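Local coordinates for protein glucosidase (Croceicoccus marinus, PDB 5Z3K) that probably hydrolyses O-glycosidic bonds as a beta-glucosidase of glycoside hydrolase family 39, built on a TIM barrel with an accompanying beta-sheet region, at residues D44-N48 / A49-L53; F334-V337 / G338-L341; Q97-I101 / G102-L106. All coordinates share one frame; numbering follows the deposited sequence.

Contact 1: D44-N48 / A49-L53; sequences DVWRN and AQVTL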
# COMPACT_ATOMS: atom_id res chain seq x y z
N ASP A 44 -12.21 -4.79 -11.58
CA ASP A 44 -12.28 -6.23 -11.37
C ASP A 44 -10.93 -6.82 -11.00
O ASP A 44 -10.89 -7.85 -10.31
CB ASP A 44 -12.82 -6.93 -12.62
CG ASP A 44 -13.13 -8.40 -12.37
OD1 ASP A 44 -14.05 -8.69 -11.58
OD2 ASP A 44 -12.43 -9.25 -12.96
N VAL A 45 -9.83 -6.21 -11.45
CA VAL A 45 -8.50 -6.70 -11.06
C VAL A 45 -8.27 -6.41 -9.58
O VAL A 45 -7.71 -7.25 -8.85
CB VAL A 45 -7.39 -6.08 -11.93
CG1 VAL A 45 -6.00 -6.64 -11.55
CG2 VAL A 45 -7.66 -6.32 -13.42
N TRP A 46 -8.67 -5.23 -9.10
CA TRP A 46 -8.56 -4.95 -7.67
C TRP A 46 -9.39 -5.93 -6.85
O TRP A 46 -8.95 -6.41 -5.79
CB TRP A 46 -9.01 -3.51 -7.39
CG TRP A 46 -8.06 -2.43 -7.78
CD1 TRP A 46 -7.04 -2.51 -8.68
CD2 TRP A 46 -8.04 -1.09 -7.26
NE1 TRP A 46 -6.39 -1.30 -8.76
CE2 TRP A 46 -6.97 -0.41 -7.90
CE3 TRP A 46 -8.83 -0.39 -6.34
CZ2 TRP A 46 -6.67 0.93 -7.63
CZ3 TRP A 46 -8.53 0.94 -6.07
CH2 TRP A 46 -7.46 1.59 -6.72
N ARG A 47 -10.59 -6.27 -7.34
CA ARG A 47 -11.42 -7.27 -6.67
C ARG A 47 -10.72 -8.62 -6.63
O ARG A 47 -10.64 -9.26 -5.57
CB ARG A 47 -12.77 -7.39 -7.39
CG ARG A 47 -13.71 -8.37 -6.71
CD ARG A 47 -14.74 -8.94 -7.70
NE ARG A 47 -14.08 -9.47 -8.89
CZ ARG A 47 -13.42 -10.61 -8.95
NH1 ARG A 47 -13.31 -11.40 -7.87
NH2 ARG A 47 -12.85 -10.99 -10.09
N ASN A 48 -10.21 -9.08 -7.78
CA ASN A 48 -9.51 -10.36 -7.82
C ASN A 48 -8.25 -10.36 -6.96
O ASN A 48 -7.87 -11.40 -6.41
CB ASN A 48 -9.17 -10.71 -9.27
CG ASN A 48 -8.90 -12.18 -9.44
OD1 ASN A 48 -9.72 -13.01 -9.05
ND2 ASN A 48 -7.73 -12.51 -9.98
N ALA A 49 -7.59 -9.21 -6.84
CA ALA A 49 -6.44 -9.10 -5.95
C ALA A 49 -6.83 -9.00 -4.48
O ALA A 49 -5.94 -8.96 -3.63
CB ALA A 49 -5.60 -7.87 -6.34
N GLN A 50 -8.13 -8.90 -4.17
CA GLN A 50 -8.61 -8.73 -2.80
C GLN A 50 -7.97 -7.52 -2.12
O GLN A 50 -7.52 -7.59 -0.97
CB GLN A 50 -8.39 -10.01 -1.98
CG GLN A 50 -8.90 -11.25 -2.72
CD GLN A 50 -9.65 -12.21 -1.82
OE1 GLN A 50 -10.36 -11.80 -0.89
NE2 GLN A 50 -9.50 -13.50 -2.09
N VAL A 51 -7.89 -6.40 -2.84
CA VAL A 51 -7.52 -5.12 -2.23
C VAL A 51 -8.42 -4.86 -1.04
O VAL A 51 -9.65 -4.99 -1.14
CB VAL A 51 -7.61 -3.98 -3.27
CG1 VAL A 51 -7.58 -2.60 -2.59
CG2 VAL A 51 -6.49 -4.11 -4.32
N THR A 52 -7.83 -4.50 0.11
CA THR A 52 -8.59 -4.25 1.33
C THR A 52 -8.59 -2.80 1.79
O THR A 52 -9.35 -2.45 2.70
CB THR A 52 -8.05 -5.12 2.49
OG1 THR A 52 -6.63 -4.99 2.56
CG2 THR A 52 -8.42 -6.59 2.29
N LEU A 53 -7.77 -1.94 1.19
CA LEU A 53 -7.65 -0.56 1.62
C LEU A 53 -7.21 0.26 0.43
O LEU A 53 -6.33 -0.18 -0.32
CB LEU A 53 -6.66 -0.41 2.78
CG LEU A 53 -6.53 0.97 3.45
CD1 LEU A 53 -7.87 1.48 3.96
CD2 LEU A 53 -5.51 0.93 4.58
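A Schellman motif closes helix 43-48 where the chain turns toward barrel strand 53-55, with V51 N bonded back to W46 O and Q50 N to R47 O. The outer bond, V51 N to W46 O at 3.1 Å, is nearly straight at the hydrogen (168°). In the inner one, Q50 N to R47 O at 2.9 Å, the donor stands 65° out of the carbonyl plane, and Q50 makes the turn with positive phi. One residue earlier, A49 N still reaches V45 O (2.8 Å) in the ordinary helical pattern. The outer bond is accompanied by an apolar contact: CG2 of V51, set beside its own backbone N (CG1 is anti to it, chi1 165°), lies 4.0 Å from W46 CB and approaches the indole obliquely. W46 NE1 hydrogen-bonds A304 O. R47 forms a side-on salt bridge with D44, NE at 2.8 Å and NH2 at 3.0 Å both meeting OD1 from one face of the carboxylate. Three successive amides thus satisfy carbonyls of the last turn, while the doubly held OD1 probably favours a charged carboxylate and limits rotation of the R47 guanidinium.

Contact 2: F334-V337 / G338-L341; sequences FQLV and GQTL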
# COMPACT_ATOMS: atom_id res chain seq x y z
N PHE A 334 0.80 -8.65 -8.14
CA PHE A 334 -0.09 -7.88 -7.27
C PHE A 334 -1.31 -8.70 -6.87
O PHE A 334 -1.70 -8.70 -5.70
CB PHE A 334 -0.50 -6.59 -7.98
CG PHE A 334 -1.38 -5.69 -7.15
CD1 PHE A 334 -0.84 -4.85 -6.19
CD2 PHE A 334 -2.75 -5.67 -7.36
CE1 PHE A 334 -1.65 -4.01 -5.44
CE2 PHE A 334 -3.58 -4.83 -6.61
CZ PHE A 334 -3.03 -4.00 -5.64
N GLN A 335 -1.92 -9.43 -7.82
CA GLN A 335 -3.07 -10.25 -7.50
C GLN A 335 -2.69 -11.44 -6.63
O GLN A 335 -3.39 -11.75 -5.66
CB GLN A 335 -3.75 -10.73 -8.79
CG GLN A 335 -4.40 -9.61 -9.60
CD GLN A 335 -4.86 -10.09 -10.97
OE1 GLN A 335 -5.94 -10.65 -11.11
NE2 GLN A 335 -4.02 -9.89 -11.97
N LEU A 336 -1.60 -12.14 -6.95
CA LEU A 336 -1.24 -13.32 -6.17
C LEU A 336 -0.88 -12.94 -4.74
O LEU A 336 -1.18 -13.68 -3.79
CB LEU A 336 -0.08 -14.06 -6.82
CG LEU A 336 -0.23 -14.47 -8.28
CD1 LEU A 336 0.95 -15.35 -8.65
CD2 LEU A 336 -1.55 -15.17 -8.55
N VAL A 337 -0.21 -11.79 -4.56
CA VAL A 337 0.07 -11.30 -3.20
C VAL A 337 -1.23 -11.05 -2.45
O VAL A 337 -1.43 -11.53 -1.33
CB VAL A 337 0.92 -10.02 -3.26
CG1 VAL A 337 0.88 -9.31 -1.93
CG2 VAL A 337 2.36 -10.33 -3.66
N GLY A 338 -2.14 -10.27 -3.04
CA GLY A 338 -3.37 -9.95 -2.34
C GLY A 338 -4.18 -11.17 -1.98
O GLY A 338 -4.79 -11.24 -0.90
N GLN A 339 -4.22 -12.17 -2.87
CA GLN A 339 -4.95 -13.38 -2.57
C GLN A 339 -4.34 -14.11 -1.39
O GLN A 339 -5.05 -14.68 -0.56
CB GLN A 339 -5.00 -14.28 -3.81
CG GLN A 339 -5.89 -13.67 -4.90
CD GLN A 339 -5.59 -14.21 -6.28
OE1 GLN A 339 -4.83 -15.16 -6.44
NE2 GLN A 339 -6.19 -13.59 -7.29
N THR A 340 -3.01 -14.09 -1.30
CA THR A 340 -2.34 -14.74 -0.17
C THR A 340 -2.62 -13.99 1.12
O THR A 340 -2.89 -14.61 2.16
CB THR A 340 -0.83 -14.82 -0.43
OG1 THR A 340 -0.61 -15.54 -1.65
CG2 THR A 340 -0.14 -15.56 0.70
N LEU A 341 -2.56 -12.65 1.08
CA LEU A 341 -2.82 -11.81 2.24
C LEU A 341 -4.29 -11.84 2.66
O LEU A 341 -4.61 -11.43 3.78
CB LEU A 341 -2.41 -10.35 1.97
CG LEU A 341 -0.90 -10.13 1.77
CD1 LEU A 341 -0.54 -8.67 1.46
CD2 LEU A 341 -0.16 -10.65 3.02
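Backbone bonds between F334-V337 and G338-L341 run in the regular i to i+4 pattern of an alpha-helix: G338 N to F334 O, Q339 N to Q335 O, T340 N to L336 O and L341 N to V337 O. To this ladder T340 adds a side-chain bond. With OG1 anti to the carbonyl carbon (chi1 -57°), its hydroxyl turns back along the helix and donates to L336 O at 2.9 Å. That oxygen also takes T340 N at 3.1 Å, the two donors arriving from opposite faces of the carbonyl plane, so one residue supplies both bonds. Apolar contact is made by V337 and L341, whose side chains lie side by side and point the same way, CG1 of V337 being 3.7 Å from CD1 of L341. The extended side chain of Q339 runs back beside the preceding turn, its CG 3.2 Å from Q335 O and its OE1 3.9 Å from L336 CD2, while NE2 hydrogen-bonds N48 O. V337 meets A285 and A288 of helix 277-291 and, with L336 and T340, L373 of strand 369-376; L336, Q339 and T340 also touch L477 of strand 474-482, so the helix after the last barrel strand packs on helix 277-291 and on the mixed sheet.

Contact 3: Q97-I101 / G102-L106; sequences QTRSI and GANIL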
# COMPACT_ATOMS: atom_id res chain seq x y z
N GLN A 97 -17.15 2.60 -5.94
CA GLN A 97 -16.40 1.52 -6.56
C GLN A 97 -15.59 0.76 -5.53
O GLN A 97 -15.57 -0.48 -5.51
CB GLN A 97 -15.46 2.06 -7.65
CG GLN A 97 -16.17 2.55 -8.91
CD GLN A 97 -15.25 3.34 -9.81
OE1 GLN A 97 -14.04 3.45 -9.56
NE2 GLN A 97 -15.80 3.90 -10.89
N THR A 98 -14.92 1.50 -4.64
CA THR A 98 -14.06 0.86 -3.65
C THR A 98 -14.88 0.03 -2.68
O THR A 98 -14.51 -1.10 -2.35
CB THR A 98 -13.25 1.93 -2.92
OG1 THR A 98 -12.47 2.68 -3.86
CG2 THR A 98 -12.32 1.27 -1.90
N ARG A 99 -16.02 0.57 -2.23
CA ARG A 99 -16.85 -0.20 -1.30
C ARG A 99 -17.46 -1.43 -1.97
O ARG A 99 -17.69 -2.44 -1.29
CB ARG A 99 -17.94 0.69 -0.69
CG ARG A 99 -17.42 1.89 0.12
CD ARG A 99 -16.62 1.46 1.37
NE ARG A 99 -17.47 0.76 2.34
CZ ARG A 99 -17.02 -0.11 3.24
NH1 ARG A 99 -15.73 -0.42 3.30
NH2 ARG A 99 -17.87 -0.69 4.08
N SER A 100 -17.71 -1.38 -3.29
CA SER A 100 -18.35 -2.50 -3.96
C SER A 100 -17.45 -3.73 -4.03
O SER A 100 -17.96 -4.84 -4.21
CB SER A 100 -18.79 -2.09 -5.37
OG SER A 100 -17.70 -2.10 -6.26
N ILE A 101 -16.13 -3.57 -3.89
CA ILE A 101 -15.22 -4.71 -3.81
C ILE A 101 -14.82 -5.02 -2.37
O ILE A 101 -13.93 -5.85 -2.15
CB ILE A 101 -13.98 -4.50 -4.70
CG1 ILE A 101 -13.10 -3.36 -4.15
CG2 ILE A 101 -14.39 -4.26 -6.16
CD1 ILE A 101 -11.70 -3.37 -4.69
N GLY A 102 -15.46 -4.39 -1.39
CA GLY A 102 -15.24 -4.73 -0.00
C GLY A 102 -14.03 -4.08 0.63
O GLY A 102 -13.61 -4.50 1.71
N ALA A 103 -13.47 -3.06 -0.00
CA ALA A 103 -12.29 -2.41 0.54
C ALA A 103 -12.66 -1.19 1.39
O ALA A 103 -13.66 -0.50 1.15
CB ALA A 103 -11.35 -2.00 -0.59
N ASN A 104 -11.84 -0.94 2.40
CA ASN A 104 -11.94 0.29 3.18
C ASN A 104 -11.20 1.42 2.48
O ASN A 104 -10.48 1.23 1.49
CB ASN A 104 -11.40 0.08 4.59
CG ASN A 104 -12.39 -0.65 5.48
OD1 ASN A 104 -13.17 -0.02 6.19
ND2 ASN A 104 -12.36 -1.96 5.44
N ILE A 105 -11.36 2.64 2.99
CA ILE A 105 -10.81 3.82 2.34
C ILE A 105 -9.93 4.58 3.31
O ILE A 105 -10.29 4.75 4.49
CB ILE A 105 -11.93 4.70 1.75
CG1 ILE A 105 -12.65 3.93 0.64
CG2 ILE A 105 -11.36 5.99 1.18
CD1 ILE A 105 -13.97 4.54 0.19
N LEU A 106 -8.76 5.00 2.84
CA LEU A 106 -7.88 5.95 3.52
C LEU A 106 -8.02 7.25 2.74
O LEU A 106 -7.52 7.37 1.62
CB LEU A 106 -6.45 5.44 3.54
CG LEU A 106 -5.37 6.42 4.01
CD1 LEU A 106 -5.58 6.67 5.48
CD2 LEU A 106 -3.98 5.83 3.75
O HOH W 1 -16.24 -1.60 6.31
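Helix 89-100 passes into strand 104-109 of the parallel TIM barrel through a Schellman motif, in which A103 N bonds T98 O and G102 N bonds R99 O. The longer reach, A103 N to T98 O, is 3.2 Å; G102 N lies 3.0 Å from R99 O and stands well above that carbonyl plane. G102 occupies the C-prime position with positive phi, a conformation that suits glycine. From the last turn of the helix, R99 reaches forward past the turn to the start of the strand. Its chain bends at both chi2 (-63°) and chi3 (-65°), which curls the guanidinium round to A103 O, where NH1 donates at 3.0 Å from above the carbonyl plane; the oxygen sits at the guanidinium edge but 23° out of its plane, a bent bond. NH2 gives a hydrogen to a water at 2.9 Å, and this water in turn bonds N104 OD1 weakly. Inside the turn, T98 presents its methyl to the strand: CG2 is 3.7 Å from A103 CB and equally far from I105 CG1, the T98 and I105 side chains meeting at a slant. T98 OG1, the other branch, hydrogen-bonds W94 O one turn back. The side chain of I101 rests on L43, W46 and R47 of helix 43-48. The polar half of the contact therefore lies in backbone carbonyls bonded by amides and by one arginine, the apolar half in aliphatic contacts of T98 CG2 with A103 CB and I105 CG1. The carbonyl of A103 and the carbonyl-rich helix end probably favour the positive charge of R99.

Contacts 1 and 3 are successive examples of one solution, a helix ended by a Schellman motif and followed by a barrel strand, and their strands are neighbours in the barrel. Their centres lie about 9 Å apart and they join directly: T52 O meets N104 N at 2.9 Å, in a probable hydrogen bond, and R47 CB packs on I101 CG2 at 3.7 Å. Contact 2 touches contact 1 from another direction, also with about 9 Å between centres; N48 ND2 to Q335 OE1 (2.8 Å) and N48 O to Q339 NE2 (2.9 Å) are probable hydrogen bonds, with A49 CB packed against F334. Contacts 2 and 3 do not touch, their nearest atoms being about 8 Å apart, so contact 1 bridges them.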